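Local coordinates for protein urocanate hydratase (Paenibacillus sp. Soil724D2, PDB 7NED) that binds NAD+ and urocanate and probably catalyses the hydration of thiourocanate in bacterial ergothioneine catabolism, at residues 135-140 with 400-405; 343-348 with 529-534; 519-524 with 538-543. One frame throughout, in Å; residues are numbered along the deposited sequence.

Contact 1. Residues 135-140 with 400-405; sequences VIQGTY and IGWFGH
Gln137 and Trp402 lie slantwise against each other, the amide plane of Gln137 turned 56° from the indole. In the glutamine CG is anti to the backbone N (chi1 -175°), and the chain runs on extended, so that the amide lies against the loop. There Trp402 N donates a hydrogen bond to Gln137 OE1 at 2.9 Å, the N-H coming from above the carbonyl plane, 41° out of it. The same oxygen lies 3.2 Å from Trp402 CD1, so the amide meets both the backbone and the pyrrole part of the ring. The next residue brings its backbone to the indole, Gly138 CA lying 3.6 Å from Trp402 CZ2. Helix 133-150 belongs to the Rossmann-like, NAD-binding part of urocanase, whereas 400-405 begins on the last residue of strand 398-400, an outermost strand of the mixed sheet in the C-terminal part; the contact is thus a buried seam between the two, with the side chain of Ile400 about 6 Å from the bound urocanate. Two waters bridge the seam: one accepts from Gln137 NE2 and donates to Trp402 O, the other accepts from Gly138 N and Trp402 NE1, in the indole plane. Separately, Ile136 CG2 packs on Ile400 CG2 at 4.1 Å.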
ATOM      1  N   VAL A 135       7.528  21.956  -9.244  1.00 17.53           N
ATOM      2  CA  VAL A 135       7.177  21.360 -10.521  1.00 17.69           C
ATOM      3  C   VAL A 135       7.806  22.100 -11.698  1.00 19.90           C
ATOM      4  O   VAL A 135       7.667  21.656 -12.845  1.00 20.33           O
ATOM      5  CB  VAL A 135       5.638  21.287 -10.684  1.00 19.12           C
ATOM      6  CG1 VAL A 135       5.048  22.675 -10.990  1.00 21.25           C
ATOM      7  CG2 VAL A 135       5.224  20.276 -11.747  1.00 28.07           C
ATOM      8  N   ILE A 136       8.501  23.209 -11.466  1.00 16.57           N
ATOM      9  CA  ILE A 136       8.838  24.038 -12.627  1.00 17.76           C
ATOM     10  C   ILE A 136       9.891  23.364 -13.513  1.00 19.58           C
ATOM     11  O   ILE A 136       9.809  23.449 -14.740  1.00 15.57           O
ATOM     12  CB  ILE A 136       9.246  25.465 -12.210  1.00 19.08           C
ATOM     13  CG1 ILE A 136       9.391  26.335 -13.458  1.00 17.49           C
ATOM     14  CG2 ILE A 136      10.527  25.483 -11.424  1.00 17.93           C
ATOM     15  CD1 ILE A 136       9.804  27.736 -13.115  1.00 19.26           C
ATOM     16  N   GLN A 137      10.858  22.636 -12.941  1.00 16.51           N
ATOM     17  CA  GLN A 137      11.859  22.030 -13.827  1.00 18.18           C
ATOM     18  C   GLN A 137      11.262  20.900 -14.646  1.00 15.63           C
ATOM     19  O   GLN A 137      11.641  20.707 -15.804  1.00 16.32           O
ATOM     20  CB  GLN A 137      13.075  21.480 -13.069  1.00 16.57           C
ATOM     21  CG  GLN A 137      14.106  20.988 -14.116  1.00 16.36           C
ATOM     22  CD  GLN A 137      15.465  20.546 -13.549  1.00 19.17           C
ATOM     23  OE1 GLN A 137      15.690  20.536 -12.349  1.00 18.51           O
ATOM     24  NE2 GLN A 137      16.368  20.155 -14.444  1.00 16.06           N
ATOM     25  N   GLY A 138      10.364  20.117 -14.051  1.00 14.88           N
ATOM     26  CA  GLY A 138       9.664  19.082 -14.811  1.00 15.66           C
ATOM     27  C   GLY A 138       8.957  19.659 -16.023  1.00 16.98           C
ATOM     28  O   GLY A 138       9.087  19.164 -17.136  1.00 16.87           O
ATOM     29  N   THR A 139       8.216  20.733 -15.821  1.00 14.20           N
ATOM     30  CA  THR A 139       7.486  21.334 -16.933  1.00 14.91           C
ATOM     31  C   THR A 139       8.445  21.893 -17.978  1.00 15.97           C
ATOM     32  O   THR A 139       8.234  21.750 -19.191  1.00 17.01           O
ATOM     33  CB  THR A 139       6.578  22.438 -16.380  1.00 17.03           C
ATOM     34  OG1 THR A 139       5.765  21.866 -15.328  1.00 16.17           O
ATOM     35  CG2 THR A 139       5.676  23.014 -17.473  1.00 13.96           C
ATOM     36  N   TYR A 140       9.501  22.546 -17.523  1.00 14.40           N
ATOM     37  CA  TYR A 140      10.506  23.040 -18.446  1.00 16.59           C
ATOM     38  C   TYR A 140      11.130  21.883 -19.243  1.00 18.93           C
ATOM     39  O   TYR A 140      11.312  21.983 -20.470  1.00 16.80           O
ATOM     40  CB  TYR A 140      11.519  23.852 -17.640  1.00 14.44           C
ATOM     41  CG  TYR A 140      12.781  24.231 -18.369  1.00 15.21           C
ATOM     42  CD1 TYR A 140      13.929  23.483 -18.235  1.00 16.83           C
ATOM     43  CD2 TYR A 140      12.809  25.354 -19.207  1.00 18.84           C
ATOM     44  CE1 TYR A 140      15.097  23.836 -18.915  1.00 17.86           C
ATOM     45  CE2 TYR A 140      13.958  25.705 -19.884  1.00 19.61           C
ATOM     46  CZ  TYR A 140      15.097  24.955 -19.728  1.00 22.37           C
ATOM     47  OH  TYR A 140      16.246  25.295 -20.393  1.00 20.73           O
ATOM     48  N   ILE A 400      14.640  23.224  -6.745  1.00 17.41           N
ATOM     49  CA  ILE A 400      14.341  22.007  -7.497  1.00 16.62           C
ATOM     50  C   ILE A 400      15.537  21.695  -8.382  1.00 19.37           C
ATOM     51  O   ILE A 400      16.144  22.605  -8.985  1.00 17.23           O
ATOM     52  CB  ILE A 400      13.056  22.149  -8.333  1.00 17.61           C
ATOM     53  CG1 ILE A 400      12.695  20.813  -9.012  1.00 15.23           C
ATOM     54  CG2 ILE A 400      13.208  23.225  -9.353  1.00 15.68           C
ATOM     55  CD1 ILE A 400      12.202  19.715  -7.937  1.00 14.92           C
ATOM     56  N   GLY A 401      15.905  20.410  -8.462  1.00 15.75           N
ATOM     57  CA  GLY A 401      17.020  20.089  -9.335  1.00 16.96           C
ATOM     58  C   GLY A 401      17.004  18.614  -9.666  1.00 19.66           C
ATOM     59  O   GLY A 401      17.224  17.778  -8.786  1.00 18.41           O
ATOM     60  N   TRP A 402      16.688  18.275 -10.912  1.00 18.80           N
ATOM     61  CA  TRP A 402      16.511  16.875 -11.279  1.00 16.75           C
ATOM     62  C   TRP A 402      17.866  16.202 -11.356  1.00 15.92           C
ATOM     63  O   TRP A 402      18.742  16.616 -12.128  1.00 20.35           O
ATOM     64  CB  TRP A 402      15.775  16.749 -12.613  1.00 16.46           C
ATOM     65  CG  TRP A 402      14.319  16.986 -12.489  1.00 18.10           C
ATOM     66  CD1 TRP A 402      13.711  18.020 -11.841  1.00 15.64           C
ATOM     67  CD2 TRP A 402      13.272  16.175 -13.040  1.00 16.66           C
ATOM     68  NE1 TRP A 402      12.342  17.902 -11.951  1.00 16.52           N
ATOM     69  CE2 TRP A 402      12.049  16.768 -12.671  1.00 14.96           C
ATOM     70  CE3 TRP A 402      13.253  15.000 -13.803  1.00 17.62           C
ATOM     71  CZ2 TRP A 402      10.789  16.214 -13.031  1.00 16.26           C
ATOM     72  CZ3 TRP A 402      12.009  14.439 -14.145  1.00 16.81           C
ATOM     73  CH2 TRP A 402      10.797  15.056 -13.765  1.00 18.31           C
ATOM     74  N   PHE A 403      18.024  15.147 -10.561  1.00 18.24           N
ATOM     75  CA  PHE A 403      19.248  14.393 -10.468  1.00 16.10           C
ATOM     76  C   PHE A 403      18.889  12.913 -10.525  1.00 17.45           C
ATOM     77  O   PHE A 403      17.799  12.506 -10.099  1.00 16.51           O
ATOM     78  CB  PHE A 403      19.989  14.701  -9.149  1.00 14.90           C
ATOM     79  CG  PHE A 403      20.823  15.960  -9.192  1.00 16.53           C
ATOM     80  CD1 PHE A 403      21.991  15.998  -9.923  1.00 19.25           C
ATOM     81  CD2 PHE A 403      20.474  17.077  -8.444  1.00 19.38           C
ATOM     82  CE1 PHE A 403      22.809  17.131  -9.950  1.00 19.77           C
ATOM     83  CE2 PHE A 403      21.296  18.218  -8.469  1.00 18.58           C
ATOM     84  CZ  PHE A 403      22.464  18.225  -9.216  1.00 21.08           C
ATOM     85  N   GLY A 404      19.827  12.092 -11.002  1.00 16.99           N
ATOM     86  CA  GLY A 404      19.626  10.662 -11.044  1.00 15.46           C
ATOM     87  C   GLY A 404      20.435   9.886 -10.015  1.00 18.01           C
ATOM     88  O   GLY A 404      20.898  10.414  -8.991  1.00 15.49           O
ATOM     89  N   HIS A 405      20.626   8.598 -10.306  1.00 16.52           N
ATOM     90  CA  HIS A 405      21.204   7.684  -9.330  1.00 15.61           C
ATOM     91  C   HIS A 405      22.661   8.037  -9.063  1.00 19.14           C
ATOM     92  O   HIS A 405      23.462   8.174  -9.993  1.00 21.40           O
ATOM     93  CB  HIS A 405      21.096   6.243  -9.837  1.00 14.49           C
ATOM     94  CG  HIS A 405      21.651   5.238  -8.882  1.00 20.79           C
ATOM     95  ND1 HIS A 405      20.978   4.844  -7.743  1.00 20.30           N
ATOM     96  CD2 HIS A 405      22.832   4.576  -8.868  1.00 22.16           C
ATOM     97  CE1 HIS A 405      21.715   3.975  -7.077  1.00 19.76           C
ATOM     98  NE2 HIS A 405      22.840   3.784  -7.744  1.00 20.09           N
TER
HETATM   99  O   HOH W   1      18.744  18.157 -14.386  1.00 23.32           O
HETATM  100  O   HOH W   2       9.967  19.413 -11.273  1.00 18.78           O

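Contact 2. Residues 343-348 with 529-534; sequences LFARAI and EESADE
Arg346 reaches across to two consecutive acids of helix 529-538, and its NH1 is shared between them. NH1 of Arg346 donates to Asp533 OD1 at 2.9 Å and, with its other hydrogen, to Glu534 OE2, also at 2.9 Å. Asp533 OD1 is gripped a second time, by Arg346 NH2 at 3.1 Å, so one oxygen takes both terminal nitrogens end-on. It offers its anti lone pair to NH1, while NH2 comes from above the carboxylate plane. Both acceptor oxygens lie in or very near the guanidinium plane, whereas the carboxylates themselves stand steeply to it, at 81° for Asp533 and 82° for Glu534. Over one face of the guanidinium sits the carbonyl oxygen Glu530 O, 3.5 Å above the plane, an arrangement consistent with electrostatic attraction to the cation.

A shorter bond fixes the backbone beside this salt-bridge network: Ser531 OG donates to Ala345 O at 2.7 Å, and Ala345 CB packs on Glu530 CB at 4.0 Å. The arginine chain, extended from CG to NE, springs from a type I turn, Phe344 to Ala347, within a Schellman motif in which Ala347, at positive phi, is the C-prime residue and Ile348 N bonds back to Leu343 O. A water donates to both Arg346 O and Glu534 OE1. Further out, Glu534 OE1 pairs with Lys538, and Asp533 OD2 with Arg536, both salt bridges, so each acid pairs with two basic residues, which would spread its charge between them.

The turn thus joins the end of helix 335-344 to the start of helix 529-538. Helix 502-525 packs against the turn, Val520 on Ala347, and against helix 529-538, Val520 on Glu534 and Tyr523 and Ala524 on Ser531; strand 428-441 lies against Phe344 and Ala347.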
ATOM      1  N   LEU A 343      14.070   9.888 -18.664  1.00 15.83           N
ATOM      2  CA  LEU A 343      14.686  10.315 -17.414  1.00 13.36           C
ATOM      3  C   LEU A 343      14.312   9.366 -16.271  1.00 15.19           C
ATOM      4  O   LEU A 343      15.171   8.902 -15.507  1.00 18.32           O
ATOM      5  CB  LEU A 343      14.223  11.734 -17.103  1.00 15.95           C
ATOM      6  CG  LEU A 343      14.633  12.799 -18.150  1.00 16.57           C
ATOM      7  CD1 LEU A 343      14.055  14.137 -17.788  1.00 19.95           C
ATOM      8  CD2 LEU A 343      16.159  12.866 -18.223  1.00 18.86           C
ATOM      9  N   PHE A 344      13.019   9.094 -16.116  1.00 16.03           N
ATOM     10  CA  PHE A 344      12.586   8.189 -15.065  1.00 18.05           C
ATOM     11  C   PHE A 344      13.304   6.847 -15.155  1.00 18.91           C
ATOM     12  O   PHE A 344      13.602   6.227 -14.126  1.00 18.13           O
ATOM     13  CB  PHE A 344      11.066   7.979 -15.143  1.00 16.23           C
ATOM     14  CG  PHE A 344      10.263   9.252 -14.971  1.00 16.84           C
ATOM     15  CD1 PHE A 344      10.699  10.256 -14.124  1.00 18.45           C
ATOM     16  CD2 PHE A 344       9.063   9.427 -15.642  1.00 19.58           C
ATOM     17  CE1 PHE A 344       9.946  11.416 -13.945  1.00 15.45           C
ATOM     18  CE2 PHE A 344       8.303  10.582 -15.459  1.00 17.35           C
ATOM     19  CZ  PHE A 344       8.769  11.584 -14.622  1.00 17.79           C
ATOM     20  N   ALA A 345      13.616   6.399 -16.372  1.00 16.93           N
ATOM     21  CA  ALA A 345      14.239   5.100 -16.556  1.00 18.80           C
ATOM     22  C   ALA A 345      15.636   5.041 -15.954  1.00 17.55           C
ATOM     23  O   ALA A 345      16.123   3.941 -15.654  1.00 18.14           O
ATOM     24  CB  ALA A 345      14.268   4.746 -18.038  1.00 20.29           C
ATOM     25  N   ARG A 346      16.262   6.184 -15.707  1.00 16.62           N
ATOM     26  CA  ARG A 346      17.527   6.241 -14.984  1.00 15.75           C
ATOM     27  C   ARG A 346      17.349   6.806 -13.595  1.00 16.12           C
ATOM     28  O   ARG A 346      18.341   7.169 -12.941  1.00 17.31           O
ATOM     29  CB  ARG A 346      18.565   7.072 -15.760  1.00 17.41           C
ATOM     30  CG  ARG A 346      18.900   6.552 -17.144  1.00 19.90           C
ATOM     31  CD  ARG A 346      20.133   7.269 -17.769  1.00 20.95           C
ATOM     32  NE  ARG A 346      20.374   6.753 -19.127  1.00 23.56           N
ATOM     33  CZ  ARG A 346      21.282   5.830 -19.448  1.00 24.93           C
ATOM     34  NH1 ARG A 346      22.098   5.330 -18.530  1.00 18.19           N
ATOM     35  NH2 ARG A 346      21.388   5.419 -20.707  1.00 26.26           N
ATOM     36  N   ALA A 347      16.100   6.916 -13.142  1.00 17.09           N
ATOM     37  CA  ALA A 347      15.761   7.488 -11.839  1.00 17.75           C
ATOM     38  C   ALA A 347      16.242   8.929 -11.730  1.00 17.18           C
ATOM     39  O   ALA A 347      16.514   9.415 -10.632  1.00 15.42           O
ATOM     40  CB  ALA A 347      16.316   6.643 -10.680  1.00 12.98           C
ATOM     41  N   ILE A 348      16.360   9.622 -12.863  1.00 16.08           N
ATOM     42  CA  ILE A 348      16.482  11.078 -12.806  1.00 14.98           C
ATOM     43  C   ILE A 348      15.109  11.647 -12.474  1.00 16.20           C
ATOM     44  O   ILE A 348      14.108  11.327 -13.134  1.00 16.44           O
ATOM     45  CB  ILE A 348      17.023  11.626 -14.134  1.00 16.41           C
ATOM     46  CG1 ILE A 348      18.365  10.961 -14.465  1.00 17.53           C
ATOM     47  CG2 ILE A 348      17.185  13.171 -14.048  1.00 15.91           C
ATOM     48  CD1 ILE A 348      18.768  11.009 -15.945  1.00 18.71           C
ATOM     49  N   GLU A 529      15.857  -0.158 -21.878  1.00 23.47           N
ATOM     50  CA  GLU A 529      17.285  -0.302 -22.121  1.00 22.28           C
ATOM     51  C   GLU A 529      18.104   0.781 -21.417  1.00 22.32           C
ATOM     52  O   GLU A 529      19.250   0.529 -21.018  1.00 21.39           O
ATOM     53  CB  GLU A 529      17.500  -0.310 -23.631  1.00 29.09           C
ATOM     54  CG  GLU A 529      18.821  -0.815 -24.067  1.00 32.65           C
ATOM     55  CD  GLU A 529      19.229  -2.068 -23.348  1.00 26.90           C
ATOM     56  OE1 GLU A 529      20.452  -2.204 -23.188  1.00 30.42           O
ATOM     57  OE2 GLU A 529      18.360  -2.900 -22.978  1.00 29.39           O
ATOM     58  N   GLU A 530      17.552   1.999 -21.267  1.00 21.02           N
ATOM     59  CA  GLU A 530      18.244   3.021 -20.482  1.00 22.11           C
ATOM     60  C   GLU A 530      18.509   2.534 -19.062  1.00 22.27           C
ATOM     61  O   GLU A 530      19.560   2.819 -18.475  1.00 19.52           O
ATOM     62  CB  GLU A 530      17.413   4.317 -20.443  1.00 23.98           C
ATOM     63  CG  GLU A 530      16.975   4.883 -21.796  1.00 27.91           C
ATOM     64  CD  GLU A 530      15.587   4.403 -22.329  1.00 34.55           C
ATOM     65  OE1 GLU A 530      15.121   3.229 -22.075  1.00 30.65           O
ATOM     66  OE2 GLU A 530      14.949   5.248 -23.023  1.00 39.75           O
ATOM     67  N   SER A 531      17.555   1.811 -18.497  1.00 18.35           N
ATOM     68  CA  SER A 531      17.694   1.256 -17.146  1.00 21.06           C
ATOM     69  C   SER A 531      18.782   0.184 -17.101  1.00 21.32           C
ATOM     70  O   SER A 531      19.610   0.138 -16.186  1.00 17.77           O
ATOM     71  CB  SER A 531      16.374   0.631 -16.770  1.00 17.33           C
ATOM     72  OG  SER A 531      15.394   1.615 -16.752  1.00 19.50           O
ATOM     73  N   ALA A 532      18.777  -0.709 -18.079  1.00 18.94           N
ATOM     74  CA  ALA A 532      19.798  -1.746 -18.093  1.00 17.04           C
ATOM     75  C   ALA A 532      21.180  -1.125 -18.254  1.00 19.29           C
ATOM     76  O   ALA A 532      22.158  -1.569 -17.625  1.00 18.63           O
ATOM     77  CB  ALA A 532      19.485  -2.763 -19.200  1.00 19.97           C
ATOM     78  N   ASP A 533      21.271  -0.048 -19.048  1.00 17.70           N
ATOM     79  CA  ASP A 533      22.525   0.679 -19.126  1.00 19.74           C
ATOM     80  C   ASP A 533      22.894   1.300 -17.787  1.00 18.96           C
ATOM     81  O   ASP A 533      24.049   1.229 -17.347  1.00 19.46           O
ATOM     82  CB  ASP A 533      22.415   1.754 -20.205  1.00 21.23           C
ATOM     83  CG  ASP A 533      23.728   2.444 -20.458  1.00 24.87           C
ATOM     84  OD1 ASP A 533      23.838   3.647 -20.128  1.00 23.72           O
ATOM     85  OD2 ASP A 533      24.633   1.770 -20.986  1.00 27.80           O
ATOM     86  N   GLU A 534      21.926   1.938 -17.129  1.00 18.78           N
ATOM     87  CA  GLU A 534      22.213   2.549 -15.838  1.00 19.45           C
ATOM     88  C   GLU A 534      22.663   1.515 -14.829  1.00 24.19           C
ATOM     89  O   GLU A 534      23.586   1.780 -14.050  1.00 21.02           O
ATOM     90  CB  GLU A 534      20.991   3.300 -15.310  1.00 20.24           C
ATOM     91  CG  GLU A 534      21.278   4.206 -14.102  1.00 19.83           C
ATOM     92  CD  GLU A 534      22.149   5.461 -14.429  1.00 26.11           C
ATOM     93  OE1 GLU A 534      22.536   6.166 -13.455  1.00 25.03           O
ATOM     94  OE2 GLU A 534      22.445   5.744 -15.631  1.00 24.65           O
TER
HETATM   95  O   HOH W   3      20.738   8.043 -13.126  1.00 19.51           O

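Contact 3. Residues 519-524 with 538-543; sequences GVLRYA and KDIRWI
Trp542 lays one face of its indole over the methyl of Ala524, a CH-pi contact in which Ala524 CB sits 3.6 Å from the centroid of the six-membered ring and only 10° off the ring normal. This is the C-terminal tail folding back on helix 502-525: helix 529-538 ends in a Schellman motif at Asp539, and the chain then passes alongside the earlier helix through an inverse gamma turn centred on Arg541. Ile540 and Trp542, the first and last residues of that turn, both direct their side chains at the helix. With CG anti to the backbone N (chi1 -172°), the start of the indole lies against Leu521 CD2, which is 3.6 Å from Trp542 CG. Leu521 fills the interval between the two, sliding past each in the opposite direction: its CD2 meets Trp542 CB at 3.5 Å and Ile540 CG2 at 3.8 Å. No hydrogen bond crosses the contact, which is held by apolar packing.

The second subunit borders the tail as well. Arg541, pointing away from the helix, forms a salt bridge with Glu69 of the second subunit, and Trp542 packs on Ile79 of that subunit as well as on the helix. At the other end of the contact, the terminal methyl of Ile540 reaches the branch point of the valine one turn before Ala524, with Ile540 CD1 3.7 Å from Val520 CB.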
ATOM      1  N   GLY A 519      14.308   2.713  -8.137  1.00 15.33           N
ATOM      2  CA  GLY A 519      13.760   3.362  -9.317  1.00 14.29           C
ATOM      3  C   GLY A 519      14.341   2.831 -10.614  1.00 17.72           C
ATOM      4  O   GLY A 519      13.601   2.501 -11.549  1.00 13.63           O
ATOM      5  N   VAL A 520      15.675   2.738 -10.692  1.00 13.04           N
ATOM      6  CA  VAL A 520      16.287   2.165 -11.898  1.00 17.38           C
ATOM      7  C   VAL A 520      15.811   0.735 -12.104  1.00 14.43           C
ATOM      8  O   VAL A 520      15.472   0.332 -13.217  1.00 15.39           O
ATOM      9  CB  VAL A 520      17.819   2.208 -11.826  1.00 20.34           C
ATOM     10  CG1 VAL A 520      18.390   1.561 -13.106  1.00 17.70           C
ATOM     11  CG2 VAL A 520      18.277   3.658 -11.684  1.00 16.62           C
ATOM     12  N   LEU A 521      15.805  -0.060 -11.040  1.00 14.02           N
ATOM     13  CA  LEU A 521      15.439  -1.461 -11.236  1.00 16.03           C
ATOM     14  C   LEU A 521      13.987  -1.609 -11.642  1.00 15.23           C
ATOM     15  O   LEU A 521      13.648  -2.557 -12.359  1.00 15.60           O
ATOM     16  CB  LEU A 521      15.712  -2.300  -9.987  1.00 12.80           C
ATOM     17  CG  LEU A 521      17.162  -2.489  -9.567  1.00 15.66           C
ATOM     18  CD1 LEU A 521      17.300  -3.638  -8.595  1.00 15.78           C
ATOM     19  CD2 LEU A 521      17.999  -2.786 -10.828  1.00 17.51           C
ATOM     20  N   ARG A 522      13.105  -0.698 -11.201  1.00 13.60           N
ATOM     21  CA  ARG A 522      11.705  -0.812 -11.611  1.00 13.06           C
ATOM     22  C   ARG A 522      11.566  -0.687 -13.126  1.00 16.03           C
ATOM     23  O   ARG A 522      10.788  -1.420 -13.747  1.00 16.96           O
ATOM     24  CB  ARG A 522      10.855   0.253 -10.899  1.00 15.22           C
ATOM     25  CG  ARG A 522       9.378   0.081 -11.083  1.00 16.50           C
ATOM     26  CD  ARG A 522       8.846   0.889 -12.290  1.00 15.63           C
ATOM     27  NE  ARG A 522       7.450   0.555 -12.475  1.00 17.16           N
ATOM     28  CZ  ARG A 522       7.029  -0.511 -13.141  1.00 16.82           C
ATOM     29  NH1 ARG A 522       7.911  -1.340 -13.703  1.00 14.87           N
ATOM     30  NH2 ARG A 522       5.724  -0.759 -13.241  1.00 16.60           N
ATOM     31  N   TYR A 523      12.283   0.267 -13.734  1.00 15.28           N
ATOM     32  CA  TYR A 523      12.253   0.414 -15.182  1.00 14.71           C
ATOM     33  C   TYR A 523      13.097  -0.660 -15.858  1.00 15.57           C
ATOM     34  O   TYR A 523      12.734  -1.133 -16.937  1.00 16.45           O
ATOM     35  CB  TYR A 523      12.692   1.848 -15.592  1.00 16.96           C
ATOM     36  CG  TYR A 523      11.537   2.765 -15.309  1.00 16.60           C
ATOM     37  CD1 TYR A 523      10.560   2.971 -16.266  1.00 18.93           C
ATOM     38  CD2 TYR A 523      11.323   3.272 -14.018  1.00 18.29           C
ATOM     39  CE1 TYR A 523       9.421   3.719 -15.985  1.00 20.18           C
ATOM     40  CE2 TYR A 523      10.180   4.022 -13.726  1.00 18.73           C
ATOM     41  CZ  TYR A 523       9.233   4.230 -14.711  1.00 19.98           C
ATOM     42  OH  TYR A 523       8.101   4.979 -14.466  1.00 19.30           O
ATOM     43  N   ALA A 524      14.190  -1.088 -15.234  1.00 17.02           N
ATOM     44  CA  ALA A 524      14.938  -2.211 -15.798  1.00 17.79           C
ATOM     45  C   ALA A 524      14.064  -3.453 -15.887  1.00 19.07           C
ATOM     46  O   ALA A 524      14.038  -4.136 -16.920  1.00 16.67           O
ATOM     47  CB  ALA A 524      16.183  -2.497 -14.959  1.00 16.98           C
ATOM     48  N   LYS A 538      26.299   1.873 -12.912  1.00 18.88           N
ATOM     49  CA  LYS A 538      26.328   2.223 -11.488  1.00 20.18           C
ATOM     50  C   LYS A 538      26.399   0.999 -10.584  1.00 23.60           C
ATOM     51  O   LYS A 538      26.298   1.142  -9.362  1.00 21.48           O
ATOM     52  CB  LYS A 538      25.109   3.061 -11.114  1.00 19.37           C
ATOM     53  CG  LYS A 538      24.873   4.270 -12.014  1.00 25.97           C
ATOM     54  CD  LYS A 538      25.892   5.381 -11.726  1.00 23.15           C
ATOM     55  CE  LYS A 538      25.800   6.514 -12.742  1.00 22.92           C
ATOM     56  NZ  LYS A 538      24.737   7.461 -12.394  1.00 23.99           N
ATOM     57  N   ASP A 539      26.586  -0.188 -11.165  1.00 21.13           N
ATOM     58  CA  ASP A 539      26.758  -1.437 -10.417  1.00 28.70           C
ATOM     59  C   ASP A 539      25.606  -1.667  -9.452  1.00 22.61           C
ATOM     60  O   ASP A 539      25.790  -2.117  -8.316  1.00 26.38           O
ATOM     61  CB  ASP A 539      28.100  -1.478  -9.703  1.00 28.61           C
ATOM     62  CG  ASP A 539      29.281  -1.358 -10.680  1.00 41.14           C
ATOM     63  OD1 ASP A 539      30.235  -0.594 -10.388  1.00 45.87           O
ATOM     64  OD2 ASP A 539      29.264  -2.057 -11.727  1.00 47.46           O
ATOM     65  N   ILE A 540      24.397  -1.376  -9.925  1.00 22.57           N
ATOM     66  CA  ILE A 540      23.204  -1.701  -9.152  1.00 19.74           C
ATOM     67  C   ILE A 540      22.996  -3.205  -9.204  1.00 19.23           C
ATOM     68  O   ILE A 540      23.129  -3.829 -10.264  1.00 18.43           O
ATOM     69  CB  ILE A 540      21.989  -0.952  -9.708  1.00 20.22           C
ATOM     70  CG1 ILE A 540      22.311   0.556  -9.798  1.00 21.26           C
ATOM     71  CG2 ILE A 540      20.761  -1.232  -8.803  1.00 19.52           C
ATOM     72  CD1 ILE A 540      21.156   1.459 -10.360  1.00 23.13           C
ATOM     73  N   ARG A 541      22.669  -3.808  -8.068  1.00 21.94           N
ATOM     74  CA  ARG A 541      22.625  -5.276  -8.014  1.00 18.96           C
ATOM     75  C   ARG A 541      21.235  -5.749  -8.439  1.00 18.49           C
ATOM     76  O   ARG A 541      20.352  -6.056  -7.637  1.00 18.86           O
ATOM     77  CB  ARG A 541      23.036  -5.753  -6.637  1.00 19.47           C
ATOM     78  CG  ARG A 541      24.432  -5.285  -6.299  1.00 22.82           C
ATOM     79  CD  ARG A 541      24.864  -5.667  -4.898  1.00 22.01           C
ATOM     80  NE  ARG A 541      24.891  -7.117  -4.787  1.00 29.73           N
ATOM     81  CZ  ARG A 541      25.050  -7.774  -3.640  1.00 30.45           C
ATOM     82  NH1 ARG A 541      25.164  -7.096  -2.497  1.00 30.32           N
ATOM     83  NH2 ARG A 541      25.076  -9.101  -3.638  1.00 27.17           N
ATOM     84  N   TRP A 542      21.048  -5.779  -9.749  1.00 17.31           N
ATOM     85  CA  TRP A 542      19.838  -6.290 -10.374  1.00 18.58           C
ATOM     86  C   TRP A 542      19.900  -7.821 -10.432  1.00 20.13           C
ATOM     87  O   TRP A 542      20.782  -8.391 -11.076  1.00 17.42           O
ATOM     88  CB  TRP A 542      19.725  -5.678 -11.775  1.00 15.77           C
ATOM     89  CG  TRP A 542      18.463  -5.933 -12.513  1.00 18.50           C
ATOM     90  CD1 TRP A 542      17.295  -6.391 -12.004  1.00 18.14           C
ATOM     91  CD2 TRP A 542      18.256  -5.753 -13.918  1.00 20.33           C
ATOM     92  NE1 TRP A 542      16.356  -6.506 -13.007  1.00 21.53           N
ATOM     93  CE2 TRP A 542      16.933  -6.127 -14.195  1.00 20.86           C
ATOM     94  CE3 TRP A 542      19.076  -5.320 -14.976  1.00 18.58           C
ATOM     95  CZ2 TRP A 542      16.394  -6.086 -15.479  1.00 22.99           C
ATOM     96  CZ3 TRP A 542      18.531  -5.251 -16.258  1.00 21.18           C
ATOM     97  CH2 TRP A 542      17.209  -5.615 -16.497  1.00 22.29           C
ATOM     98  N   ILE A 543      18.963  -8.488  -9.779  1.00 15.29           N
ATOM     99  CA  ILE A 543      18.936  -9.953  -9.778  1.00 17.94           C
ATOM    100  C   ILE A 543      18.401 -10.490 -11.102  1.00 20.70           C
ATOM    101  O   ILE A 543      17.362 -10.044 -11.607  1.00 21.98           O
ATOM    102  CB  ILE A 543      18.094 -10.460  -8.600  1.00 17.16           C
ATOM    103  CG1 ILE A 543      18.710  -9.960  -7.299  1.00 15.55           C
ATOM    104  CG2 ILE A 543      17.986 -11.976  -8.656  1.00 16.57           C
ATOM    105  CD1 ILE A 543      17.926 -10.378  -6.008  1.00 14.53           C
TER

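Contacts 2 and 3 are neighbours, their centres 8 Å apart, while contact 1 lies 15 Å from contact 2 and 21 Å from contact 3. Helix 529-538 connects the last two: contact 2 uses its opening turns and contact 3 the tail that leaves it, and Ser531 packs against Tyr523 and Ala524 of helix 502-525. Segment 400-405 reaches this pair too, with Trp402 against Phe344 and His405 against Val520. Along the chain the segments of contact 1 alternate with those of contact 2, and those of contacts 2 and 3 alternate too, whereas contact 3 follows contact 1 entirely. The contacts run from the junction of the Rossmann-like and C-terminal parts, near the bound ligands, to the dimer interface at contact 3.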